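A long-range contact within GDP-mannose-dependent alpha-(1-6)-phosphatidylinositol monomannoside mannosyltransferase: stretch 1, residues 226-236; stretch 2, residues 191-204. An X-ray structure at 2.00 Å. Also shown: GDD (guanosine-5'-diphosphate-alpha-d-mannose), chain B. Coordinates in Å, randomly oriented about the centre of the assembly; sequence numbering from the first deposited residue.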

ATOM      1  N   ALA A 226     -28.401   0.732  18.688  1.00  9.04           N
ATOM      2  CA  ALA A 226     -27.738   0.226  19.892  1.00  9.20           C
ATOM      3  C   ALA A 226     -26.933   1.313  20.610  1.00  9.09           C
ATOM      4  O   ALA A 226     -26.945   1.391  21.841  1.00  9.29           O
ATOM      5  CB  ALA A 226     -26.844  -0.954  19.545  1.00  9.02           C
ATOM      6  N   ARG A 227     -26.236   2.137  19.829  1.00  8.70           N
ATOM      7  CA  ARG A 227     -25.386   3.203  20.355  1.00  8.58           C
ATOM      8  C   ARG A 227     -25.696   4.517  19.621  1.00  8.68           C
ATOM      9  O   ARG A 227     -25.028   4.852  18.640  1.00  8.49           O
ATOM     10  CB  ARG A 227     -23.902   2.835  20.202  1.00  8.04           C
ATOM     11  CG  ARG A 227     -23.468   1.525  20.891  1.00  8.27           C
ATOM     12  CD  ARG A 227     -23.551   1.603  22.422  1.00  8.44           C
ATOM     13  NE  ARG A 227     -22.703   2.666  22.964  1.00  8.84           N
ATOM     14  CZ  ARG A 227     -21.426   2.516  23.300  1.00  8.99           C
ATOM     15  NH1 ARG A 227     -20.829   1.337  23.160  1.00  8.14           N
ATOM     16  NH2 ARG A 227     -20.741   3.550  23.772  1.00  9.06           N
ATOM     17  N   PRO A 228     -26.726   5.256  20.086  1.00  9.19           N
ATOM     18  CA  PRO A 228     -27.274   6.428  19.380  1.00  9.43           C
ATOM     19  C   PRO A 228     -26.297   7.567  19.050  1.00  9.35           C
ATOM     20  O   PRO A 228     -26.576   8.365  18.152  1.00  9.27           O
ATOM     21  CB  PRO A 228     -28.375   6.919  20.327  1.00  9.85           C
ATOM     22  CG  PRO A 228     -28.780   5.692  21.078  1.00 10.17           C
ATOM     23  CD  PRO A 228     -27.473   4.992  21.330  1.00  9.57           C
ATOM     24  N   ASP A 229     -25.176   7.639  19.764  1.00  9.55           N
ATOM     25  CA  ASP A 229     -24.170   8.678  19.517  1.00  9.84           C
ATOM     26  C   ASP A 229     -22.972   8.200  18.678  1.00  9.39           C
ATOM     27  O   ASP A 229     -21.985   8.924  18.529  1.00  9.28           O
ATOM     28  CB  ASP A 229     -23.706   9.317  20.840  1.00 10.16           C
ATOM     29  CG  ASP A 229     -23.092   8.309  21.810  1.00 11.27           C
ATOM     30  OD1 ASP A 229     -23.416   7.104  21.735  1.00 12.30           O
ATOM     31  OD2 ASP A 229     -22.276   8.729  22.660  1.00 13.20           O
ATOM     32  N   ALA A 230     -23.074   6.991  18.121  1.00  9.18           N
ATOM     33  CA  ALA A 230     -22.005   6.414  17.298  1.00  8.78           C
ATOM     34  C   ALA A 230     -21.778   7.219  16.023  1.00  8.68           C
ATOM     35  O   ALA A 230     -22.729   7.590  15.335  1.00  8.79           O
ATOM     36  CB  ALA A 230     -22.310   4.961  16.959  1.00  8.83           C
ATOM     37  N   GLN A 231     -20.512   7.481  15.716  1.00  8.49           N
ATOM     38  CA  GLN A 231     -20.148   8.283  14.555  1.00  8.50           C
ATOM     39  C   GLN A 231     -19.288   7.492  13.585  1.00  8.39           C
ATOM     40  O   GLN A 231     -18.254   6.923  13.968  1.00  8.45           O
ATOM     41  CB  GLN A 231     -19.412   9.562  14.975  1.00  8.44           C
ATOM     42  CG  GLN A 231     -20.238  10.518  15.832  1.00  9.26           C
ATOM     43  CD  GLN A 231     -21.381  11.169  15.067  1.00  9.75           C
ATOM     44  OE1 GLN A 231     -21.269  11.448  13.871  1.00  9.86           O
ATOM     45  NE2 GLN A 231     -22.486  11.418  15.760  1.00 10.10           N
ATOM     46  N   LEU A 232     -19.731   7.455  12.333  1.00  8.29           N
ATOM     47  CA  LEU A 232     -18.935   6.915  11.241  1.00  8.20           C
ATOM     48  C   LEU A 232     -18.249   8.064  10.518  1.00  8.38           C
ATOM     49  O   LEU A 232     -18.908   8.934   9.936  1.00  8.22           O
ATOM     50  CB  LEU A 232     -19.805   6.108  10.269  1.00  8.16           C
ATOM     51  CG  LEU A 232     -19.154   5.570   8.985  1.00  8.18           C
ATOM     52  CD1 LEU A 232     -17.985   4.630   9.280  1.00  8.16           C
ATOM     53  CD2 LEU A 232     -20.191   4.874   8.117  1.00  8.38           C
ATOM     54  N   LEU A 233     -16.921   8.068  10.571  1.00  8.51           N
ATOM     55  CA  LEU A 233     -16.137   9.099   9.908  1.00  8.70           C
ATOM     56  C   LEU A 233     -15.618   8.581   8.579  1.00  8.84           C
ATOM     57  O   LEU A 233     -14.815   7.648   8.531  1.00  8.63           O
ATOM     58  CB  LEU A 233     -14.977   9.564  10.794  1.00  8.82           C
ATOM     59  CG  LEU A 233     -15.295  10.037  12.218  1.00  9.32           C
ATOM     60  CD1 LEU A 233     -14.010  10.390  12.938  1.00  9.90           C
ATOM     61  CD2 LEU A 233     -16.256  11.227  12.221  1.00  9.99           C
ATOM     62  N   ILE A 234     -16.098   9.191   7.503  1.00  9.08           N
ATOM     63  CA  ILE A 234     -15.654   8.843   6.167  1.00  9.32           C
ATOM     64  C   ILE A 234     -14.589   9.847   5.726  1.00  9.63           C
ATOM     65  O   ILE A 234     -14.888  11.010   5.426  1.00  9.67           O
ATOM     66  CB  ILE A 234     -16.846   8.729   5.183  1.00  9.69           C
ATOM     67  CG1 ILE A 234     -17.742   7.551   5.595  1.00  9.63           C
ATOM     68  CG2 ILE A 234     -16.352   8.549   3.753  1.00  9.67           C
ATOM     69  CD1 ILE A 234     -19.127   7.566   4.987  1.00 12.39           C
ATOM     70  N   VAL A 235     -13.341   9.386   5.736  1.00  9.70           N
ATOM     71  CA  VAL A 235     -12.188  10.226   5.414  1.00 10.25           C
ATOM     72  C   VAL A 235     -11.663   9.866   4.030  1.00 10.67           C
ATOM     73  O   VAL A 235     -11.313   8.711   3.767  1.00 10.47           O
ATOM     74  CB  VAL A 235     -11.060  10.087   6.474  1.00 10.25           C
ATOM     75  CG1 VAL A 235      -9.847  10.939   6.105  1.00 10.59           C
ATOM     76  CG2 VAL A 235     -11.571  10.469   7.859  1.00 10.17           C
ATOM     77  N   GLY A 236     -11.624  10.861   3.147  1.00 11.24           N
ATOM     78  CA  GLY A 236     -11.122  10.673   1.789  1.00 11.78           C
ATOM     79  C   GLY A 236     -11.986  11.337   0.735  1.00 12.38           C
ATOM     80  O   GLY A 236     -13.014  11.946   1.049  1.00 12.24           O
TER
HETATM   81  N2  GDD B 601      -3.528  12.395   3.493  0.50 13.20           N
HETATM   82  C2  GDD B 601      -4.566  11.554   3.265  0.50 13.14           C
HETATM   83  N1  GDD B 601      -5.838  12.004   3.391  0.50 13.31           N
HETATM   84  N3  GDD B 601      -4.324  10.269   2.915  0.50 13.12           N
HETATM   85  C4  GDD B 601      -5.354   9.413   2.685  0.50 13.25           C
HETATM   86  C5  GDD B 601      -6.662   9.858   2.807  0.50 13.22           C
HETATM   87  C6  GDD B 601      -6.891  11.181   3.168  0.50 13.31           C
HETATM   88  O6  GDD B 601      -8.057  11.611   3.286  0.50 13.24           O
HETATM   89  N7  GDD B 601      -7.470   8.816   2.523  0.50 13.32           N
HETATM   90  C8  GDD B 601      -6.684   7.754   2.231  0.50 13.38           C
HETATM   91  N9  GDD B 601      -5.397   8.124   2.330  0.50 13.33           N
HETATM   92  C1' GDD B 601      -4.198   7.277   2.103  0.50 13.14           C
HETATM   93  C2' GDD B 601      -4.046   6.253   3.218  0.50 12.76           C
HETATM   94  O2' GDD B 601      -3.365   6.800   4.351  0.50 12.88           O
HETATM   95  C3' GDD B 601      -3.266   5.140   2.548  0.50 12.71           C
HETATM   96  O3' GDD B 601      -1.859   5.339   2.731  0.50 12.17           O
HETATM   97  C4' GDD B 601      -3.615   5.252   1.067  0.50 12.90           C
HETATM   98  O4' GDD B 601      -4.266   6.517   0.892  0.50 12.93           O
HETATM   99  C5' GDD B 601      -4.545   4.126   0.616  0.50 13.17           C
HETATM  100  O5' GDD B 601      -3.799   3.035   0.069  0.50 13.30           O
HETATM  101  PA  GDD B 601      -4.321   1.681   0.035  0.50 13.27           P
HETATM  102  O1A GDD B 601      -3.398   0.897  -0.279  0.50 13.01           O
HETATM  103  O2A GDD B 601      -4.753   1.352   1.167  0.50 12.88           O
HETATM  104  O3A GDD B 601      -5.405   1.561  -0.922  0.50 13.56           O
HETATM  105  PB  GDD B 601      -5.333   1.971  -2.315  0.50 13.50           P
HETATM  106  O2B GDD B 601      -4.201   1.748  -2.796  0.50 13.24           O
HETATM  107  O3B GDD B 601      -6.187   1.336  -2.969  0.50 13.27           O
HETATM  108  O1B GDD B 601      -5.637   3.377  -2.427  0.50 14.16           O
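Stretch 2 (191-204) KLGFTDTTPVIACN

Stretch 2 leaves a helix at Gly193, whose positive phi, easy for glycine, completes a Schellman motif. A loop follows, in which the m rotamer of Thr198 puts OG1 where it accepts from Thr195 N (2.9 Å). From Val200 to Asn204 the chain is extended and runs parallel to strand 231-235, with axes 4.8 Å apart and crossing at -16°. Gln231 pairs with Val200, Leu232 with Ile201, and so on to Val235 with Asn204. The ladder begins with Gln231 N to Pro199 O (2.8 Å); Ile201 N then donates to Gln231 O (2.8 Å), Leu233 N to Ile201 O (2.8 Å), Cys203 N to Leu233 O (2.9 Å) and Val235 N to Cys203 O (2.9 Å). Pro199, lacking an amide hydrogen, still serves as acceptor.

Side chains alternate between the two faces. On that of Gln231, Leu233 and Val235, Leu233 (m, t) sends CD1 to Val200 CG1 (3.6 Å) and CD2 to the edge of the Phe194 ring at CE2 (3.7 Å). Its branched end thus meets two apolar neighbours at once. Phe194, at m, also meets the aliphatic part of Gln231: Gln231 CG lies 3.6 Å from Phe194 CE1. Gln231 folds m, m, and its amide is bonded elsewhere in the structure. Asn204 (m) places OD1 3.2 Å from Val235 CB, buried without a polar partner. On the other face Leu232 (t, p) brings CD1 within 3.9 Å of Ile201 CG2. Beta-branched Val200 (t) and Ile201 (m, t) suit an extended strand.

Before the strand, a type I turn from Arg227 to Ala230 is closed by Ala230 N to Arg227 O (2.9 Å). Arg227 (m, m, m) lays one guanidinium face over Pro199, NH2 to CG 3.6 Å. Water 1 accepts from Arg227 NH2 (2.9 Å) and lies within hydrogen-bonding distance of Thr197 O (3.0 Å) and Asp229 OD2 (2.9 Å), bridging the side chain of Arg227 to the backbone of Thr197.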

ATOM      1  N   LYS A 191     -11.917  18.501  18.944  1.00 12.77           N
ATOM      2  CA  LYS A 191     -11.769  19.214  17.671  1.00 13.71           C
ATOM      3  C   LYS A 191     -12.870  18.815  16.684  1.00 13.53           C
ATOM      4  O   LYS A 191     -13.386  19.657  15.942  1.00 13.82           O
ATOM      5  CB  LYS A 191     -10.379  18.957  17.068  1.00 13.67           C
ATOM      6  CG  LYS A 191     -10.088  19.732  15.782  1.00 14.74           C
ATOM      7  CD  LYS A 191      -8.687  19.430  15.246  1.00 14.99           C
ATOM      8  CE  LYS A 191      -8.337  20.323  14.062  1.00 17.29           C
ATOM      9  NZ  LYS A 191      -9.092  19.955  12.830  1.00 17.95           N
ATOM     10  N   LEU A 192     -13.231  17.532  16.699  1.00 13.28           N
ATOM     11  CA  LEU A 192     -14.274  16.985  15.829  1.00 13.18           C
ATOM     12  C   LEU A 192     -15.686  17.239  16.366  1.00 13.13           C
ATOM     13  O   LEU A 192     -16.678  16.913  15.704  1.00 13.07           O
ATOM     14  CB  LEU A 192     -14.055  15.479  15.621  1.00 12.84           C
ATOM     15  CG  LEU A 192     -12.816  15.025  14.838  1.00 13.23           C
ATOM     16  CD1 LEU A 192     -12.397  13.623  15.248  1.00 13.57           C
ATOM     17  CD2 LEU A 192     -13.042  15.102  13.334  1.00 14.20           C
ATOM     18  N   GLY A 193     -15.771  17.816  17.563  1.00 13.20           N
ATOM     19  CA  GLY A 193     -17.052  18.092  18.208  1.00 12.97           C
ATOM     20  C   GLY A 193     -17.598  16.890  18.955  1.00 12.65           C
ATOM     21  O   GLY A 193     -18.807  16.783  19.177  1.00 12.54           O
ATOM     22  N   PHE A 194     -16.699  15.985  19.338  1.00 12.28           N
ATOM     23  CA  PHE A 194     -17.054  14.775  20.080  1.00 12.07           C
ATOM     24  C   PHE A 194     -16.438  14.825  21.481  1.00 12.27           C
ATOM     25  O   PHE A 194     -15.769  15.794  21.837  1.00 12.44           O
ATOM     26  CB  PHE A 194     -16.561  13.512  19.351  1.00 11.81           C
ATOM     27  CG  PHE A 194     -17.003  13.402  17.908  1.00 11.67           C
ATOM     28  CD1 PHE A 194     -18.263  13.837  17.497  1.00 11.69           C
ATOM     29  CD2 PHE A 194     -16.161  12.816  16.968  1.00 12.24           C
ATOM     30  CE1 PHE A 194     -18.660  13.720  16.168  1.00 11.79           C
ATOM     31  CE2 PHE A 194     -16.549  12.693  15.635  1.00 12.24           C
ATOM     32  CZ  PHE A 194     -17.801  13.146  15.236  1.00 11.83           C
ATOM     33  N   THR A 195     -16.661  13.772  22.266  1.00 12.23           N
ATOM     34  CA  THR A 195     -16.109  13.677  23.618  1.00 12.56           C
ATOM     35  C   THR A 195     -15.326  12.372  23.810  1.00 12.37           C
ATOM     36  O   THR A 195     -15.151  11.598  22.867  1.00 11.76           O
ATOM     37  CB  THR A 195     -17.215  13.767  24.700  1.00 12.73           C
ATOM     38  OG1 THR A 195     -18.036  12.596  24.647  1.00 13.03           O
ATOM     39  CG2 THR A 195     -18.085  15.009  24.510  1.00 13.31           C
ATOM     40  N   ASP A 196     -14.862  12.136  25.036  1.00 12.72           N
ATOM     41  CA  ASP A 196     -14.170  10.895  25.388  1.00 12.80           C
ATOM     42  C   ASP A 196     -15.082   9.669  25.270  1.00 12.56           C
ATOM     43  O   ASP A 196     -14.599   8.544  25.122  1.00 12.59           O
ATOM     44  CB  ASP A 196     -13.599  10.981  26.810  1.00 13.16           C
ATOM     45  CG  ASP A 196     -12.389  11.903  26.912  1.00 13.77           C
ATOM     46  OD1 ASP A 196     -11.887  12.383  25.871  1.00 14.15           O
ATOM     47  OD2 ASP A 196     -11.937  12.151  28.048  1.00 14.46           O
ATOM     48  N   THR A 197     -16.394   9.894  25.329  1.00 12.50           N
ATOM     49  CA  THR A 197     -17.367   8.799  25.345  1.00 12.51           C
ATOM     50  C   THR A 197     -17.960   8.455  23.974  1.00 11.93           C
ATOM     51  O   THR A 197     -18.589   7.405  23.821  1.00 12.05           O
ATOM     52  CB  THR A 197     -18.517   9.065  26.349  1.00 12.90           C
ATOM     53  OG1 THR A 197     -19.178  10.294  26.019  1.00 13.62           O
ATOM     54  CG2 THR A 197     -17.984   9.137  27.776  1.00 13.51           C
ATOM     55  N   THR A 198     -17.753   9.328  22.987  1.00 11.29           N
ATOM     56  CA  THR A 198     -18.290   9.124  21.635  1.00 10.45           C
ATOM     57  C   THR A 198     -17.740   7.847  20.986  1.00 10.01           C
ATOM     58  O   THR A 198     -16.521   7.682  20.893  1.00  9.83           O
ATOM     59  CB  THR A 198     -17.987  10.331  20.711  1.00 10.54           C
ATOM     60  OG1 THR A 198     -18.305  11.553  21.387  1.00 10.57           O
ATOM     61  CG2 THR A 198     -18.789  10.248  19.411  1.00  9.43           C
ATOM     62  N   PRO A 199     -18.637   6.940  20.543  1.00  9.64           N
ATOM     63  CA  PRO A 199     -18.206   5.781  19.766  1.00  9.39           C
ATOM     64  C   PRO A 199     -17.812   6.236  18.363  1.00  9.13           C
ATOM     65  O   PRO A 199     -18.622   6.842  17.657  1.00  9.35           O
ATOM     66  CB  PRO A 199     -19.460   4.885  19.717  1.00  9.51           C
ATOM     67  CG  PRO A 199     -20.429   5.483  20.702  1.00  9.63           C
ATOM     68  CD  PRO A 199     -20.095   6.939  20.745  1.00  9.74           C
ATOM     69  N   VAL A 200     -16.569   5.966  17.978  1.00  8.89           N
ATOM     70  CA  VAL A 200     -16.030   6.475  16.720  1.00  8.37           C
ATOM     71  C   VAL A 200     -15.510   5.343  15.837  1.00  8.34           C
ATOM     72  O   VAL A 200     -14.604   4.594  16.231  1.00  8.30           O
ATOM     73  CB  VAL A 200     -14.909   7.527  16.957  1.00  8.48           C
ATOM     74  CG1 VAL A 200     -14.295   7.971  15.632  1.00  7.83           C
ATOM     75  CG2 VAL A 200     -15.446   8.736  17.724  1.00  7.86           C
ATOM     76  N   ILE A 201     -16.098   5.231  14.648  1.00  8.05           N
ATOM     77  CA  ILE A 201     -15.654   4.297  13.621  1.00  8.10           C
ATOM     78  C   ILE A 201     -15.034   5.107  12.487  1.00  8.35           C
ATOM     79  O   ILE A 201     -15.682   5.991  11.918  1.00  8.57           O
ATOM     80  CB  ILE A 201     -16.824   3.449  13.055  1.00  8.10           C
ATOM     81  CG1 ILE A 201     -17.610   2.773  14.187  1.00  8.18           C
ATOM     82  CG2 ILE A 201     -16.303   2.421  12.041  1.00  7.82           C
ATOM     83  CD1 ILE A 201     -19.054   2.406  13.818  1.00  9.63           C
ATOM     84  N   ALA A 202     -13.777   4.813  12.173  1.00  8.52           N
ATOM     85  CA  ALA A 202     -13.067   5.537  11.122  1.00  8.82           C
ATOM     86  C   ALA A 202     -12.881   4.686   9.872  1.00  9.03           C
ATOM     87  O   ALA A 202     -12.519   3.508   9.955  1.00  8.85           O
ATOM     88  CB  ALA A 202     -11.722   6.037  11.632  1.00  8.84           C
ATOM     89  N   CYS A 203     -13.146   5.292   8.717  1.00  9.44           N
ATOM     90  CA  CYS A 203     -12.839   4.677   7.431  1.00  9.81           C
ATOM     91  C   CYS A 203     -12.042   5.646   6.570  1.00 10.22           C
ATOM     92  O   CYS A 203     -12.601   6.592   6.006  1.00 10.29           O
ATOM     93  CB  CYS A 203     -14.111   4.229   6.699  1.00  9.85           C
ATOM     94  SG  CYS A 203     -13.782   3.419   5.096  1.00 10.14           S
ATOM     95  N   ASN A 204     -10.731   5.419   6.502  1.00 10.71           N
ATOM     96  CA  ASN A 204      -9.852   6.166   5.606  1.00 11.31           C
ATOM     97  C   ASN A 204      -9.648   5.355   4.343  1.00 11.35           C
ATOM     98  O   ASN A 204      -9.205   4.204   4.410  1.00 11.51           O
ATOM     99  CB  ASN A 204      -8.492   6.452   6.259  1.00 11.64           C
ATOM    100  CG  ASN A 204      -8.614   7.013   7.662  1.00 12.67           C
ATOM    101  OD1 ASN A 204      -9.581   7.702   7.993  1.00 14.02           O
ATOM    102  ND2 ASN A 204      -7.625   6.720   8.502  1.00 13.73           N
TER
HETATM  103  O   HOH W   1     -21.386   6.333  24.028  1.00 26.64           O
HETATM  104  O   HOH W   2     -20.995  11.754  22.049  1.00 25.24           O